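Protein scribble homolog (Homo sapiens, PDB 6EEY) is a cell-polarity scaffold whose fourth PDZ domain, the part in this structure, probably binds C-terminal peptide motifs of partner proteins. Local coordinates at residues Leu4-Ile9 / Thr89-Val94. The protein carries 1 engineered substitution. Residues are numbered along the deposited sequence; the frame is centred on the assembly and turned at random.
Sequences LRELCI and TLTVLV
Arg5 and Val94, Leu7 and Val92, and Ile9 and Leu90 form three antiparallel hydrogen-bonded pairs, each closed by two backbone N-H···O=C bonds, all six 2.9 Å from N to O. Only Leu90 N to Ile9 O bends appreciably, with 149° at the hydrogen. Weaker CA-H···O contacts fill the intervals, such as Thr91 CA to Leu7 O at 3.2 Å. The strand axes run 163° apart in direction, the antiparallel pairing of the N- and C-terminal strands of the PDZ fold; strand 62-66 pairs with the other edge of 89-94.

Among apolar contacts, Leu4 CD1 meets Leu93 CG at 3.8 Å, the two side chains crossing obliquely, while Leu93 CD1 lies 4.0 Å from Glu6 CB. An alanine in place of Leu93 would probably deprive Leu4 CD1 of its apolar partner and open a gap beside Glu6. On the face shared by Arg5, Leu7 and Ile9, Val94 CG2 sits 4.0 Å above the Arg5 guanidinium plane, toward its rim.

Of the polar side chains, Glu6 has CG anti to the backbone N (chi1 -174°), 3.3 Å from Thr91 CG2; the chain, extended beyond CG, carries OE2 on to the same methyl, also at 3.3 Å. That oxygen is hydrogen-bonded to Gln68 NE2, and Arg5 NH1 hydrogen-bonds to Met3 O.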
ATOM      1  N   LEU A   4       3.307  10.381  -9.647  1.00  7.76           N
ATOM      2  CA  LEU A   4       3.983   9.245  -9.047  1.00  8.27           C
ATOM      3  C   LEU A   4       5.068   9.735  -8.104  1.00  7.54           C
ATOM      4  O   LEU A   4       5.895  10.574  -8.481  1.00  8.85           O
ATOM      5  CB  LEU A   4       4.602   8.432 -10.170  1.00  8.93           C
ATOM      6  CG  LEU A   4       5.134   7.063  -9.782  1.00 10.56           C
ATOM      7  CD1 LEU A   4       4.008   6.204  -9.308  1.00 11.03           C
ATOM      8  CD2 LEU A   4       5.813   6.430 -10.973  1.00  9.75           C
ATOM      9  N   ARG A   5       5.058   9.238  -6.869  1.00  6.51           N
ATOM     10  CA  ARG A   5       6.058   9.654  -5.897  1.00  7.08           C
ATOM     11  C   ARG A   5       6.419   8.493  -4.985  1.00  4.92           C
ATOM     12  O   ARG A   5       5.597   7.616  -4.688  1.00  5.56           O
ATOM     13  CB  ARG A   5       5.606  10.881  -5.107  1.00 12.09           C
ATOM     14  CG  ARG A   5       4.282  10.713  -4.449  1.00 12.58           C
ATOM     15  CD  ARG A   5       3.534  12.032  -4.391  1.00 16.70           C
ATOM     16  NE  ARG A   5       2.268  11.835  -3.694  1.00 11.20           N
ATOM     17  CZ  ARG A   5       1.081  11.688  -4.270  1.00 13.03           C
ATOM     18  NH1 ARG A   5       0.939  11.740  -5.589  1.00 14.84           N
ATOM     19  NH2 ARG A   5       0.019  11.516  -3.501  1.00 13.02           N
ATOM     20  N   GLU A   6       7.663   8.504  -4.548  1.00  4.99           N
ATOM     21  CA  GLU A   6       8.205   7.483  -3.672  1.00  5.63           C
ATOM     22  C   GLU A   6       8.437   8.132  -2.326  1.00  6.69           C
ATOM     23  O   GLU A   6       9.061   9.199  -2.258  1.00  9.79           O
ATOM     24  CB  GLU A   6       9.525   6.968  -4.239  1.00  7.72           C
ATOM     25  CG  GLU A   6      10.105   5.790  -3.464  1.00 12.78           C
ATOM     26  CD  GLU A   6      11.352   5.183  -4.109  1.00 17.34           C
ATOM     27  OE1 GLU A   6      12.156   5.918  -4.696  1.00 18.54           O
ATOM     28  OE2 GLU A   6      11.532   3.952  -4.016  1.00 28.24           O
ATOM     29  N   LEU A   7       7.872   7.548  -1.279  1.00  4.70           N
ATOM     30  CA  LEU A   7       7.989   8.077   0.067  1.00  5.15           C
ATOM     31  C   LEU A   7       8.695   7.060   0.938  1.00  4.42           C
ATOM     32  O   LEU A   7       8.376   5.867   0.890  1.00  5.36           O
ATOM     33  CB  LEU A   7       6.632   8.320   0.694  1.00  6.13           C
ATOM     34  CG  LEU A   7       5.699   9.292  -0.021  1.00  8.75           C
ATOM     35  CD1 LEU A   7       4.556   9.722   0.895  1.00 11.99           C
ATOM     36  CD2 LEU A   7       6.410  10.498  -0.605  1.00 13.46           C
ATOM     37  N   CYS A   8       9.643   7.535   1.724  1.00  4.32           N
ATOM     38  CA  CYS A   8      10.333   6.723   2.709  1.00  4.29           C
ATOM     39  C   CYS A   8       9.826   7.135   4.074  1.00  4.12           C
ATOM     40  O   CYS A   8       9.945   8.297   4.450  1.00  4.96           O
ATOM     41  CB  CYS A   8      11.840   6.916   2.615  1.00  4.65           C
ATOM     42  SG  CYS A   8      12.785   5.934   3.782  1.00 31.40           S
ATOM     43  N   ILE A   9       9.211   6.200   4.782  1.00  4.21           N
ATOM     44  CA  ILE A   9       8.491   6.483   6.013  1.00  3.54           C
ATOM     45  C   ILE A   9       9.188   5.789   7.163  1.00  3.48           C
ATOM     46  O   ILE A   9       9.443   4.587   7.110  1.00  3.38           O
ATOM     47  CB  ILE A   9       7.015   6.073   5.887  1.00  4.12           C
ATOM     48  CG1 ILE A   9       6.376   6.936   4.790  1.00  6.54           C
ATOM     49  CG2 ILE A   9       6.296   6.225   7.197  1.00  4.80           C
ATOM     50  CD1 ILE A   9       5.031   6.438   4.338  1.00  6.35           C
ATOM     51  N   THR A  89      12.631   1.877   8.303  1.00  4.42           N
ATOM     52  CA  THR A  89      11.857   2.667   7.362  1.00  4.89           C
ATOM     53  C   THR A  89      11.136   1.681   6.454  1.00  4.50           C
ATOM     54  O   THR A  89      11.452   0.489   6.412  1.00  5.46           O
ATOM     55  CB  THR A  89      12.733   3.578   6.496  1.00  6.49           C
ATOM     56  OG1 THR A  89      13.599   2.766   5.699  1.00  8.41           O
ATOM     57  CG2 THR A  89      13.562   4.543   7.329  1.00  7.54           C
ATOM     58  N   LEU A  90      10.165   2.186   5.713  1.00  3.92           N
ATOM     59  CA  LEU A  90       9.478   1.415   4.694  1.00  3.28           C
ATOM     60  C   LEU A  90       9.184   2.384   3.567  1.00  3.84           C
ATOM     61  O   LEU A  90       8.810   3.533   3.811  1.00  4.71           O
ATOM     62  CB  LEU A  90       8.224   0.780   5.279  1.00  6.22           C
ATOM     63  CG  LEU A  90       7.470  -0.127   4.307  1.00  5.29           C
ATOM     64  CD1 LEU A  90       6.923  -1.340   5.036  1.00  9.76           C
ATOM     65  CD2 LEU A  90       6.348   0.645   3.627  1.00  6.58           C
ATOM     66  N   THR A  91       9.341   1.938   2.337  1.00  3.25           N
ATOM     67  CA  THR A  91       9.147   2.810   1.184  1.00  4.77           C
ATOM     68  C   THR A  91       7.892   2.402   0.433  1.00  4.13           C
ATOM     69  O   THR A  91       7.602   1.212   0.279  1.00  5.18           O
ATOM     70  CB  THR A  91      10.378   2.754   0.279  1.00  7.19           C
ATOM     71  OG1 THR A  91      11.516   3.263   0.996  1.00 10.57           O
ATOM     72  CG2 THR A  91      10.185   3.540  -0.998  1.00 10.56           C
ATOM     73  N   VAL A  92       7.147   3.390  -0.020  1.00  4.22           N
ATOM     74  CA  VAL A  92       5.980   3.136  -0.846  1.00  3.47           C
ATOM     75  C   VAL A  92       6.080   3.974  -2.103  1.00  3.13           C
ATOM     76  O   VAL A  92       6.620   5.089  -2.093  1.00  4.16           O
ATOM     77  CB  VAL A  92       4.647   3.419  -0.123  1.00  4.95           C
ATOM     78  CG1 VAL A  92       4.460   2.434   1.031  1.00  5.91           C
ATOM     79  CG2 VAL A  92       4.572   4.857   0.364  1.00  5.34           C
ATOM     80  N   LEU A  93       5.509   3.462  -3.169  1.00  2.86           N
ATOM     81  CA  LEU A  93       5.355   4.189  -4.426  1.00  2.74           C
ATOM     82  C   LEU A  93       3.871   4.411  -4.621  1.00  3.26           C
ATOM     83  O   LEU A  93       3.110   3.439  -4.711  1.00  3.76           O
ATOM     84  CB  LEU A  93       5.920   3.376  -5.586  1.00  3.66           C
ATOM     85  CG  LEU A  93       6.026   4.097  -6.927  1.00  4.06           C
ATOM     86  CD1 LEU A  93       7.081   5.201  -6.863  1.00  6.17           C
ATOM     87  CD2 LEU A  93       6.348   3.133  -8.046  1.00  4.97           C
ATOM     88  N   VAL A  94       3.452   5.668  -4.639  1.00  2.65           N
ATOM     89  CA  VAL A  94       2.048   6.003  -4.623  1.00  3.91           C
ATOM     90  C   VAL A  94       1.750   7.055  -5.674  1.00  5.95           C
ATOM     91  O   VAL A  94       2.640   7.710  -6.208  1.00  6.52           O
ATOM     92  CB  VAL A  94       1.580   6.533  -3.252  1.00  4.77           C
ATOM     93  CG1 VAL A  94       1.744   5.499  -2.198  1.00  6.52           C
ATOM     94  CG2 VAL A  94       2.323   7.793  -2.850  1.00  7.02           C
TER